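Local coordinates for protein ribulose bisphosphate carboxylase (PDB 2D69) that probably catalyses the addition of carbon dioxide and water to ribulose 1,5-bisphosphate, as part of an archaeal pathway of AMP degradation, at residues 181-186 with 388-393; 211-214 with 220-223; 41-46 with 82-87. One frame throughout, in Å; residues are numbered along the deposited sequence.

Contact 1: residues 181-186 with 388-393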
ATOM      1  N   GLY A 181      11.183 -22.012  38.975  1.00 16.46           N
ATOM      2  CA  GLY A 181      10.686 -23.155  38.228  1.00 15.01           C
ATOM      3  C   GLY A 181       9.300 -23.015  37.605  1.00 13.97           C
ATOM      4  O   GLY A 181       8.827 -23.965  36.967  1.00 12.40           O
ATOM      5  N   ILE A 182       8.638 -21.862  37.763  1.00 13.51           N
ATOM      6  CA  ILE A 182       7.324 -21.696  37.160  1.00 14.11           C
ATOM      7  C   ILE A 182       7.471 -21.681  35.632  1.00 13.75           C
ATOM      8  O   ILE A 182       8.433 -21.099  35.073  1.00 14.03           O
ATOM      9  CB  ILE A 182       6.590 -20.394  37.653  1.00 14.65           C
ATOM     10  CG1 ILE A 182       6.227 -20.522  39.100  1.00 17.73           C
ATOM     11  CG2 ILE A 182       5.261 -20.194  36.938  1.00 17.79           C
ATOM     12  CD1 ILE A 182       5.244 -21.689  39.394  1.00 19.12           C
ATOM     13  N   ASP A 183       6.523 -22.303  34.952  1.00 12.47           N
ATOM     14  CA  ASP A 183       6.620 -22.354  33.509  1.00 13.18           C
ATOM     15  C   ASP A 183       6.081 -21.066  32.891  1.00 13.67           C
ATOM     16  O   ASP A 183       6.731 -20.478  32.018  1.00 13.40           O
ATOM     17  CB  ASP A 183       5.906 -23.564  32.926  1.00 13.64           C
ATOM     18  CG  ASP A 183       6.406 -24.860  33.486  1.00 15.64           C
ATOM     19  OD1 ASP A 183       7.591 -25.162  33.247  1.00 12.78           O
ATOM     20  OD2 ASP A 183       5.687 -25.633  34.168  1.00 12.97           O
ATOM     21  N   LEU A 184       4.920 -20.623  33.396  1.00 13.71           N
ATOM     22  CA  LEU A 184       4.126 -19.595  32.797  1.00 13.28           C
ATOM     23  C   LEU A 184       3.812 -18.434  33.752  1.00 14.10           C
ATOM     24  O   LEU A 184       3.142 -18.605  34.769  1.00 15.29           O
ATOM     25  CB  LEU A 184       2.835 -20.250  32.346  1.00 13.37           C
ATOM     26  CG  LEU A 184       2.927 -21.369  31.316  1.00 12.44           C
ATOM     27  CD1 LEU A 184       1.541 -21.929  31.084  1.00 14.48           C
ATOM     28  CD2 LEU A 184       3.554 -20.861  30.030  1.00 12.91           C
ATOM     29  N   LEU A 185       4.346 -17.244  33.468  1.00 14.24           N
ATOM     30  CA  LEU A 185       3.941 -16.048  34.152  1.00 13.12           C
ATOM     31  C   LEU A 185       2.583 -15.739  33.621  1.00 13.29           C
ATOM     32  O   LEU A 185       2.334 -15.940  32.430  1.00 12.09           O
ATOM     33  CB  LEU A 185       4.894 -14.923  33.820  1.00 13.71           C
ATOM     34  CG  LEU A 185       4.555 -13.555  34.442  1.00 14.13           C
ATOM     35  CD1 LEU A 185       4.645 -13.573  35.975  1.00 13.77           C
ATOM     36  CD2 LEU A 185       5.449 -12.505  33.842  1.00 17.37           C
ATOM     37  N   LYS A 186       1.678 -15.256  34.459  1.00 13.93           N
ATOM     38  CA  LYS A 186       0.336 -14.967  34.006  1.00 14.24           C
ATOM     39  C   LYS A 186      -0.102 -13.600  34.500  1.00 13.74           C
ATOM     40  O   LYS A 186      -0.042 -13.318  35.680  1.00 15.60           O
ATOM     41  CB  LYS A 186      -0.644 -16.071  34.438  1.00 14.54           C
ATOM     42  CG  LYS A 186      -2.094 -15.900  34.012  1.00 16.78           C
ATOM     43  CD  LYS A 186      -3.030 -17.075  34.413  1.00 18.06           C
ATOM     44  CE  LYS A 186      -4.534 -16.612  34.407  1.00 25.55           C
ATOM     45  NZ  LYS A 186      -4.861 -15.131  34.813  1.00 28.35           N
ATOM     46  N   ALA A 388       8.869 -25.227  45.249  1.00 14.39           N
ATOM     47  CA  ALA A 388       8.082 -26.137  46.079  1.00 14.83           C
ATOM     48  C   ALA A 388       6.955 -26.742  45.247  1.00 14.46           C
ATOM     49  O   ALA A 388       6.643 -27.923  45.351  1.00 14.72           O
ATOM     50  CB  ALA A 388       7.514 -25.413  47.280  1.00 14.09           C
ATOM     51  N   LEU A 389       6.354 -25.920  44.413  1.00 14.12           N
ATOM     52  CA  LEU A 389       5.277 -26.376  43.547  1.00 14.10           C
ATOM     53  C   LEU A 389       5.811 -27.414  42.538  1.00 13.78           C
ATOM     54  O   LEU A 389       5.225 -28.491  42.364  1.00 13.52           O
ATOM     55  CB  LEU A 389       4.662 -25.195  42.830  1.00 13.46           C
ATOM     56  CG  LEU A 389       3.395 -25.512  42.008  1.00 14.75           C
ATOM     57  CD1 LEU A 389       2.208 -25.901  42.900  1.00 16.09           C
ATOM     58  CD2 LEU A 389       3.062 -24.330  41.094  1.00 15.77           C
ATOM     59  N   ARG A 390       6.930 -27.097  41.897  1.00 14.23           N
ATOM     60  CA  ARG A 390       7.544 -28.021  40.917  1.00 14.12           C
ATOM     61  C   ARG A 390       7.945 -29.332  41.583  1.00 14.51           C
ATOM     62  O   ARG A 390       7.817 -30.382  40.986  1.00 15.11           O
ATOM     63  CB  ARG A 390       8.747 -27.388  40.225  1.00 13.03           C
ATOM     64  CG  ARG A 390       8.380 -26.331  39.122  1.00 13.37           C
ATOM     65  CD  ARG A 390       7.829 -26.923  37.786  1.00 11.07           C
ATOM     66  NE  ARG A 390       8.784 -27.913  37.243  1.00 11.10           N
ATOM     67  CZ  ARG A 390       9.900 -27.615  36.568  1.00 12.07           C
ATOM     68  NH1 ARG A 390      10.222 -26.364  36.285  1.00 13.22           N
ATOM     69  NH2 ARG A 390      10.672 -28.592  36.102  1.00 11.20           N
ATOM     70  N   ASP A 391       8.414 -29.287  42.828  1.00 15.44           N
ATOM     71  CA  ASP A 391       8.864 -30.498  43.495  1.00 15.05           C
ATOM     72  C   ASP A 391       7.674 -31.338  43.900  1.00 15.13           C
ATOM     73  O   ASP A 391       7.721 -32.562  43.802  1.00 14.59           O
ATOM     74  CB  ASP A 391       9.663 -30.164  44.720  1.00 15.66           C
ATOM     75  CG  ASP A 391      11.065 -29.678  44.397  1.00 16.10           C
ATOM     76  OD1 ASP A 391      11.577 -29.828  43.251  1.00 20.06           O
ATOM     77  OD2 ASP A 391      11.745 -29.146  45.257  1.00 16.48           O
ATOM     78  N   ALA A 392       6.594 -30.701  44.340  1.00 14.31           N
ATOM     79  CA  ALA A 392       5.407 -31.456  44.693  1.00 14.53           C
ATOM     80  C   ALA A 392       4.815 -32.154  43.467  1.00 15.14           C
ATOM     81  O   ALA A 392       4.311 -33.250  43.594  1.00 15.13           O
ATOM     82  CB  ALA A 392       4.360 -30.576  45.388  1.00 14.72           C
ATOM     83  N   ILE A 393       4.864 -31.522  42.294  1.00 15.12           N
ATOM     84  CA  ILE A 393       4.360 -32.131  41.058  1.00 14.98           C
ATOM     85  C   ILE A 393       5.279 -33.298  40.633  1.00 15.27           C
ATOM     86  O   ILE A 393       4.797 -34.366  40.282  1.00 15.33           O
ATOM     87  CB  ILE A 393       4.218 -31.067  39.931  1.00 14.41           C
ATOM     88  CG1 ILE A 393       3.066 -30.103  40.246  1.00 12.77           C
ATOM     89  CG2 ILE A 393       3.983 -31.709  38.600  1.00 15.17           C
ATOM     90  CD1 ILE A 393       3.207 -28.774  39.562  1.00 10.39           C
TER

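Contact 2: residues 211-214 with 220-223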
ATOM      1  N   ASP A 211      14.007 -14.506  28.251  1.00 14.95           N
ATOM      2  CA  ASP A 211      15.110 -15.135  27.549  1.00 16.11           C
ATOM      3  C   ASP A 211      16.326 -15.335  28.449  1.00 16.18           C
ATOM      4  O   ASP A 211      17.044 -16.340  28.352  1.00 16.07           O
ATOM      5  CB  ASP A 211      15.501 -14.351  26.280  1.00 16.79           C
ATOM      6  CG  ASP A 211      14.419 -14.438  25.218  1.00 17.15           C
ATOM      7  OD1 ASP A 211      14.424 -13.589  24.320  1.00 18.03           O
ATOM      8  OD2 ASP A 211      13.526 -15.315  25.206  1.00 21.22           O
ATOM      9  N   ARG A 212      16.563 -14.405  29.351  1.00 16.91           N
ATOM     10  CA  ARG A 212      17.685 -14.580  30.294  1.00 17.41           C
ATOM     11  C   ARG A 212      17.475 -15.819  31.174  1.00 16.69           C
ATOM     12  O   ARG A 212      18.420 -16.588  31.419  1.00 15.86           O
ATOM     13  CB  ARG A 212      17.853 -13.324  31.146  1.00 18.21           C
ATOM     14  CG  ARG A 212      18.998 -13.364  32.144  1.00 21.42           C
ATOM     15  CD  ARG A 212      18.876 -12.285  33.210  1.00 26.67           C
ATOM     16  NE  ARG A 212      19.791 -12.536  34.329  1.00 30.10           N
ATOM     17  CZ  ARG A 212      19.730 -11.910  35.501  1.00 31.01           C
ATOM     18  NH1 ARG A 212      18.821 -10.962  35.717  1.00 30.73           N
ATOM     19  NH2 ARG A 212      20.606 -12.211  36.454  1.00 30.50           N
ATOM     20  N   VAL A 213      16.246 -16.019  31.648  1.00 16.34           N
ATOM     21  CA  VAL A 213      15.940 -17.157  32.538  1.00 17.20           C
ATOM     22  C   VAL A 213      16.078 -18.493  31.807  1.00 17.17           C
ATOM     23  O   VAL A 213      16.628 -19.460  32.380  1.00 18.33           O
ATOM     24  CB  VAL A 213      14.586 -17.081  33.175  1.00 17.05           C
ATOM     25  CG1 VAL A 213      14.347 -18.311  34.078  1.00 17.49           C
ATOM     26  CG2 VAL A 213      14.484 -15.827  34.039  1.00 17.89           C
ATOM     27  N   GLU A 214      15.661 -18.508  30.539  1.00 16.79           N
ATOM     28  CA  GLU A 214      15.857 -19.631  29.662  1.00 16.51           C
ATOM     29  C   GLU A 214      17.330 -19.942  29.559  1.00 17.38           C
ATOM     30  O   GLU A 214      17.684 -21.101  29.656  1.00 16.69           O
ATOM     31  CB  GLU A 214      15.254 -19.401  28.272  1.00 16.81           C
ATOM     32  CG  GLU A 214      13.742 -19.530  28.283  1.00 16.43           C
ATOM     33  CD  GLU A 214      13.105 -19.423  26.915  1.00 17.72           C
ATOM     34  OE1 GLU A 214      13.760 -18.996  25.972  1.00 17.90           O
ATOM     35  OE2 GLU A 214      11.926 -19.751  26.789  1.00 16.16           O
ATOM     36  N   THR A 220      12.390 -23.852  29.051  1.00 16.60           N
ATOM     37  CA  THR A 220      11.553 -22.924  28.342  1.00 15.33           C
ATOM     38  C   THR A 220      10.556 -22.195  29.279  1.00 14.11           C
ATOM     39  O   THR A 220       9.883 -22.805  30.099  1.00 13.13           O
ATOM     40  CB  THR A 220      10.847 -23.663  27.213  1.00 15.22           C
ATOM     41  OG1 THR A 220      11.826 -24.165  26.283  1.00 14.03           O
ATOM     42  CG2 THR A 220       9.962 -22.699  26.370  1.00 14.29           C
ATOM     43  N   LYS A 221      10.477 -20.883  29.121  1.00 13.15           N
ATOM     44  CA  LYS A 221       9.600 -20.073  29.912  1.00 12.70           C
ATOM     45  C   LYS A 221       8.674 -19.272  28.987  1.00 13.64           C
ATOM     46  O   LYS A 221       9.077 -18.836  27.899  1.00 14.14           O
ATOM     47  CB  LYS A 221      10.402 -19.133  30.815  1.00 12.99           C
ATOM     48  CG  LYS A 221      11.494 -19.803  31.686  1.00  9.93           C
ATOM     49  CD  LYS A 221      10.869 -20.771  32.645  1.00 13.21           C
ATOM     50  CE  LYS A 221      11.886 -21.346  33.616  1.00 13.15           C
ATOM     51  NZ  LYS A 221      11.175 -22.274  34.566  1.00 14.90           N
ATOM     52  N   GLU A 222       7.453 -19.079  29.439  1.00 13.04           N
ATOM     53  CA  GLU A 222       6.463 -18.358  28.656  1.00 13.33           C
ATOM     54  C   GLU A 222       5.623 -17.442  29.522  1.00 12.41           C
ATOM     55  O   GLU A 222       5.764 -17.407  30.749  1.00 10.29           O
ATOM     56  CB  GLU A 222       5.606 -19.312  27.827  1.00 13.53           C
ATOM     57  CG  GLU A 222       6.042 -19.306  26.384  1.00 14.69           C
ATOM     58  CD  GLU A 222       5.831 -17.965  25.667  1.00 16.30           C
ATOM     59  OE1 GLU A 222       4.989 -17.133  26.084  1.00 15.83           O
ATOM     60  OE2 GLU A 222       6.497 -17.764  24.637  1.00 13.24           O
ATOM     61  N   TYR A 223       4.757 -16.694  28.845  1.00 13.09           N
ATOM     62  CA  TYR A 223       4.095 -15.546  29.435  1.00 13.59           C
ATOM     63  C   TYR A 223       2.696 -15.421  28.853  1.00 12.76           C
ATOM     64  O   TYR A 223       2.539 -15.097  27.684  1.00 13.80           O
ATOM     65  CB  TYR A 223       4.917 -14.273  29.126  1.00 13.66           C
ATOM     66  CG  TYR A 223       4.420 -12.997  29.784  1.00 12.41           C
ATOM     67  CD1 TYR A 223       3.444 -13.019  30.763  1.00 12.90           C
ATOM     68  CD2 TYR A 223       4.934 -11.771  29.425  1.00 13.19           C
ATOM     69  CE1 TYR A 223       2.986 -11.871  31.323  1.00 13.43           C
ATOM     70  CE2 TYR A 223       4.491 -10.598  30.020  1.00 11.60           C
ATOM     71  CZ  TYR A 223       3.524 -10.646  30.938  1.00 13.84           C
ATOM     72  OH  TYR A 223       3.070  -9.487  31.508  1.00 17.73           O
TER

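Contact 3: residues 41-46 with 82-87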
ATOM      1  N   GLU A  41     -45.597 -26.496  25.004  1.00 16.85           N
ATOM      2  CA  GLU A  41     -45.689 -25.149  24.461  1.00 17.62           C
ATOM      3  C   GLU A  41     -44.428 -24.388  24.756  1.00 17.30           C
ATOM      4  O   GLU A  41     -43.832 -23.781  23.862  1.00 18.14           O
ATOM      5  CB  GLU A  41     -46.934 -24.393  24.985  1.00 19.31           C
ATOM      6  CG  GLU A  41     -47.468 -23.444  23.900  1.00 22.49           C
ATOM      7  CD  GLU A  41     -48.411 -22.377  24.410  1.00 25.15           C
ATOM      8  OE1 GLU A  41     -47.935 -21.252  24.651  1.00 27.76           O
ATOM      9  OE2 GLU A  41     -49.618 -22.664  24.541  1.00 28.69           O
ATOM     10  N   ALA A  42     -43.965 -24.465  25.991  1.00 16.20           N
ATOM     11  CA  ALA A  42     -42.683 -23.863  26.330  1.00 15.30           C
ATOM     12  C   ALA A  42     -41.603 -24.358  25.369  1.00 15.10           C
ATOM     13  O   ALA A  42     -40.897 -23.550  24.800  1.00 15.31           O
ATOM     14  CB  ALA A  42     -42.290 -24.179  27.793  1.00 14.51           C
ATOM     15  N   ALA A  43     -41.481 -25.676  25.195  1.00 14.12           N
ATOM     16  CA  ALA A  43     -40.435 -26.248  24.350  1.00 14.27           C
ATOM     17  C   ALA A  43     -40.557 -25.731  22.884  1.00 14.40           C
ATOM     18  O   ALA A  43     -39.563 -25.350  22.258  1.00 13.12           O
ATOM     19  CB  ALA A  43     -40.496 -27.762  24.427  1.00 14.22           C
ATOM     20  N   GLY A  44     -41.789 -25.694  22.388  1.00 13.41           N
ATOM     21  CA  GLY A  44     -42.114 -25.132  21.095  1.00 14.17           C
ATOM     22  C   GLY A  44     -41.640 -23.693  20.964  1.00 14.13           C
ATOM     23  O   GLY A  44     -41.015 -23.353  19.974  1.00 14.40           O
ATOM     24  N   ARG A  45     -41.898 -22.873  21.979  1.00 13.22           N
ATOM     25  CA  ARG A  45     -41.445 -21.503  22.010  1.00 13.67           C
ATOM     26  C   ARG A  45     -39.918 -21.407  21.865  1.00 14.24           C
ATOM     27  O   ARG A  45     -39.389 -20.530  21.152  1.00 14.39           O
ATOM     28  CB  ARG A  45     -41.874 -20.855  23.319  1.00 14.35           C
ATOM     29  CG  ARG A  45     -43.368 -20.501  23.303  1.00 12.59           C
ATOM     30  CD  ARG A  45     -43.871 -19.992  24.632  1.00 14.15           C
ATOM     31  NE  ARG A  45     -45.341 -19.774  24.640  1.00 16.90           N
ATOM     32  CZ  ARG A  45     -45.940 -18.604  24.390  1.00 17.79           C
ATOM     33  NH1 ARG A  45     -45.238 -17.516  24.078  1.00 17.49           N
ATOM     34  NH2 ARG A  45     -47.279 -18.518  24.418  1.00 21.48           N
ATOM     35  N   ILE A  46     -39.204 -22.310  22.522  1.00 13.82           N
ATOM     36  CA  ILE A  46     -37.739 -22.314  22.363  1.00 15.35           C
ATOM     37  C   ILE A  46     -37.349 -22.600  20.896  1.00 15.34           C
ATOM     38  O   ILE A  46     -36.482 -21.910  20.320  1.00 15.71           O
ATOM     39  CB  ILE A  46     -37.069 -23.309  23.312  1.00 14.81           C
ATOM     40  CG1 ILE A  46     -37.422 -22.942  24.754  1.00 15.18           C
ATOM     41  CG2 ILE A  46     -35.523 -23.218  23.141  1.00 14.70           C
ATOM     42  CD1 ILE A  46     -37.227 -24.092  25.767  1.00 16.89           C
ATOM     43  N   TYR A  82     -37.717 -29.564  33.063  1.00 14.57           N
ATOM     44  CA  TYR A  82     -37.778 -30.369  31.854  1.00 14.64           C
ATOM     45  C   TYR A  82     -36.480 -30.205  31.064  1.00 14.05           C
ATOM     46  O   TYR A  82     -35.864 -29.136  31.090  1.00 13.63           O
ATOM     47  CB  TYR A  82     -38.932 -29.899  30.963  1.00 14.61           C
ATOM     48  CG  TYR A  82     -40.258 -30.091  31.642  1.00 14.16           C
ATOM     49  CD1 TYR A  82     -40.946 -31.293  31.542  1.00 15.39           C
ATOM     50  CD2 TYR A  82     -40.775 -29.094  32.446  1.00 15.29           C
ATOM     51  CE1 TYR A  82     -42.171 -31.485  32.204  1.00 15.07           C
ATOM     52  CE2 TYR A  82     -42.005 -29.269  33.145  1.00 16.89           C
ATOM     53  CZ  TYR A  82     -42.689 -30.461  33.018  1.00 17.18           C
ATOM     54  OH  TYR A  82     -43.885 -30.601  33.699  1.00 18.43           O
ATOM     55  N   ILE A  83     -36.051 -31.264  30.396  1.00 14.25           N
ATOM     56  CA  ILE A  83     -35.022 -31.121  29.373  1.00 15.03           C
ATOM     57  C   ILE A  83     -35.702 -31.292  28.029  1.00 14.92           C
ATOM     58  O   ILE A  83     -36.610 -32.143  27.897  1.00 16.20           O
ATOM     59  CB  ILE A  83     -33.872 -32.101  29.621  1.00 15.70           C
ATOM     60  CG1 ILE A  83     -33.010 -31.574  30.782  1.00 17.25           C
ATOM     61  CG2 ILE A  83     -33.012 -32.281  28.381  1.00 16.43           C
ATOM     62  CD1 ILE A  83     -31.836 -32.522  31.252  1.00 19.71           C
ATOM     63  N   ALA A  84     -35.402 -30.388  27.094  1.00 15.00           N
ATOM     64  CA  ALA A  84     -35.702 -30.579  25.677  1.00 14.38           C
ATOM     65  C   ALA A  84     -34.418 -30.681  24.871  1.00 14.96           C
ATOM     66  O   ALA A  84     -33.454 -30.000  25.174  1.00 14.46           O
ATOM     67  CB  ALA A  84     -36.529 -29.445  25.152  1.00 15.02           C
ATOM     68  N   LYS A  85     -34.419 -31.544  23.858  1.00 13.97           N
ATOM     69  CA  LYS A  85     -33.386 -31.542  22.851  1.00 14.49           C
ATOM     70  C   LYS A  85     -34.067 -31.115  21.586  1.00 14.28           C
ATOM     71  O   LYS A  85     -35.173 -31.566  21.269  1.00 14.25           O
ATOM     72  CB  LYS A  85     -32.768 -32.924  22.680  1.00 14.88           C
ATOM     73  CG  LYS A  85     -32.340 -33.577  23.964  1.00 15.62           C
ATOM     74  CD  LYS A  85     -31.579 -34.874  23.681  1.00 19.10           C
ATOM     75  CE  LYS A  85     -31.332 -35.690  24.958  1.00 22.38           C
ATOM     76  NZ  LYS A  85     -30.927 -37.105  24.671  1.00 24.59           N
ATOM     77  N   ILE A  86     -33.419 -30.229  20.863  1.00 13.34           N
ATOM     78  CA  ILE A  86     -34.008 -29.598  19.690  1.00 14.45           C
ATOM     79  C   ILE A  86     -33.034 -29.734  18.530  1.00 13.97           C
ATOM     80  O   ILE A  86     -31.816 -29.616  18.718  1.00 13.18           O
ATOM     81  CB  ILE A  86     -34.339 -28.114  19.958  1.00 14.72           C
ATOM     82  CG1 ILE A  86     -35.279 -27.978  21.187  1.00 15.25           C
ATOM     83  CG2 ILE A  86     -34.994 -27.504  18.708  1.00 17.02           C
ATOM     84  CD1 ILE A  86     -35.595 -26.486  21.607  1.00 13.97           C
ATOM     85  N   ALA A  87     -33.593 -30.042  17.369  1.00 13.77           N
ATOM     86  CA  ALA A  87     -32.825 -30.267  16.160  1.00 14.35           C
ATOM     87  C   ALA A  87     -32.992 -29.122  15.173  1.00 14.18           C
ATOM     88  O   ALA A  87     -34.106 -28.685  14.924  1.00 13.79           O
ATOM     89  CB  ALA A  87     -33.236 -31.571  15.509  1.00 14.36           C
TER

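Contact 1: residues 181-186 with 388-393
Arg390, on helix 382-398, reaches the backbone carbonyl of Gly181 with a hydrogen bond from NH1 to O of 2.9 Å. The bond is nearly straight (167°) and lies in the carbonyl plane on a lone pair, and Gly181 O sits at the edge of the guanidinium, in its plane. Bends at chi2 (-74°) and chi3 (-55°) curl the arginine round this oxygen, with Arg390 CG and CD each 3.2 Å from Gly181 O. The fit needs glycine, because a CB would collide with the preceding carbonyl oxygen and crowd Arg390 CG. Gly181 closes helix 167-179 in a Schellman motif with positive phi.

Charge adds a looser term. Asp183 OD1 stands 4.2 Å from Arg390 NH1 but off the plane of the guanidinium, so the attraction is of charge alone; Asp183 OD2 accepts from Thr155 N and pairs with Arg152.

Apolar packing is a single touch, Ile182 CD1 against Leu389 CD2 at 3.8 Å.

Together these join helix 382-398 to the turn entering strand 184-186. Arg390 NH1 is shared between the Gly181 carbonyl and a salt bridge to Glu219, and the charge of Asp183 would probably add to the hold without a direct bond.

Contact 2: residues 211-214 with 220-223
Helix 199-217 meets the strand that follows it through a mixed polar and aliphatic contact, Glu214 and Val213 lying against Thr220 and Lys221. The two segments belong to the beta-alpha-beta unit of strand 184-186, helix 199-217 and strand 222-224, part of the parallel eight-stranded TIM barrel, and the contact is where the chain doubles back from helix to strand.

The polar half is one hydrogen bond. Lys221 N donates at 3.0 Å, with an N-H...O angle of 168°, to Glu214 OE2, which accepts on its anti lone pair. With chi1 at -75°, Glu214 CG stands beside its own backbone N and against Lys221 CG (4.1 Å); the extended chi2 (-175°) then carries the carboxylate on to Lys221 N. The same OE2 is 3.6 Å from Thr220 CG2, and only 3.2 Å from Lys221 O, an acceptor facing an acceptor. Arg210 probably eases that pairing: its NH1 bonds Lys221 O, while its NE makes a weak, long ion pair with Glu214 OE2.

The aliphatic half is Val213 CG1, which rests on the lysine chain 3.9 Å from Lys221 CE, the two side chains crossing at about a right angle. The lysine NZ goes on to the carbonyls of Trp178 and Ile182.

Cut back to an alanine, position 214 would probably leave the amide of Lys221 without its acceptor and uncover part of the lysine chain. The helix thus supplies, from a side chain, an acceptor for the amide just ahead of the strand.

Contact 3: residues 41-46 with 82-87
Ile46 and Ile86 carry the packing of helix 39-49 on the antiparallel part of the mixed sheet in the N-terminal domain, an alpha+beta arrangement with the helix packed on one face of a largely antiparallel sheet. The segments run in roughly the same direction, their axes 38° apart and 9.6 Å at closest approach. The side chains that bridge this distance are small or branched, and no hydrogen bond crosses.

Ile86 can be followed outward from strand 81-88. Its CB points toward the helix but does not yet reach it, and CG2 likewise touches no atom of 41-46. CG1, anti to the carbonyl carbon (chi1 -56°), carries the chain forward and still makes no close contact. With chi2 extended at 176°, CD1 arrives at the helix, 3.6 Å from Ile46 CG2 and 3.9 Å from Ile46 CB. The same methyl lies 4.2 Å from Ala43 O, so the tip fits beside both the isoleucine branch and a helix carbonyl. The two isoleucines cross at about a right angle. Both also pack on Tyr30 of the neighbouring strand 26-34, and Ile46 reaches Leu118 of strand 115-124.

One turn back, Ala43 and Ala84 let the backbones come closer, their CA atoms 6.6 Å apart against 8.6 Å for Ile46 and Ile86. There the meeting is methyl to methyl, Ala43 CB to Ala84 CB at 4.4 Å.

In the fold
Contacts 1 and 2 belong together in the catalytic barrel, their centres about 13 Å apart. Strands 184-186 and 222-224 are sheet neighbours, and a probable hydrogen bond of 3.0 Å from Glu222 N to Asp183 O ties the two contacts. Contact 1 runs closest to the annotated chemistry: its strand ends in Lys186, predicted to bind magnesium through a carbamate that is absent here, and the side chain of Leu389 is about 4 Å from that of Ala371, a predicted substrate-binding residue. The side chain of Arg390 is about 5 Å from a sulfate ion, probably from the crystallisation liquor. Contact 3 stands apart in the N-terminal domain, its centre about 47 Å from that of contact 1 and about 51 Å from that of contact 2.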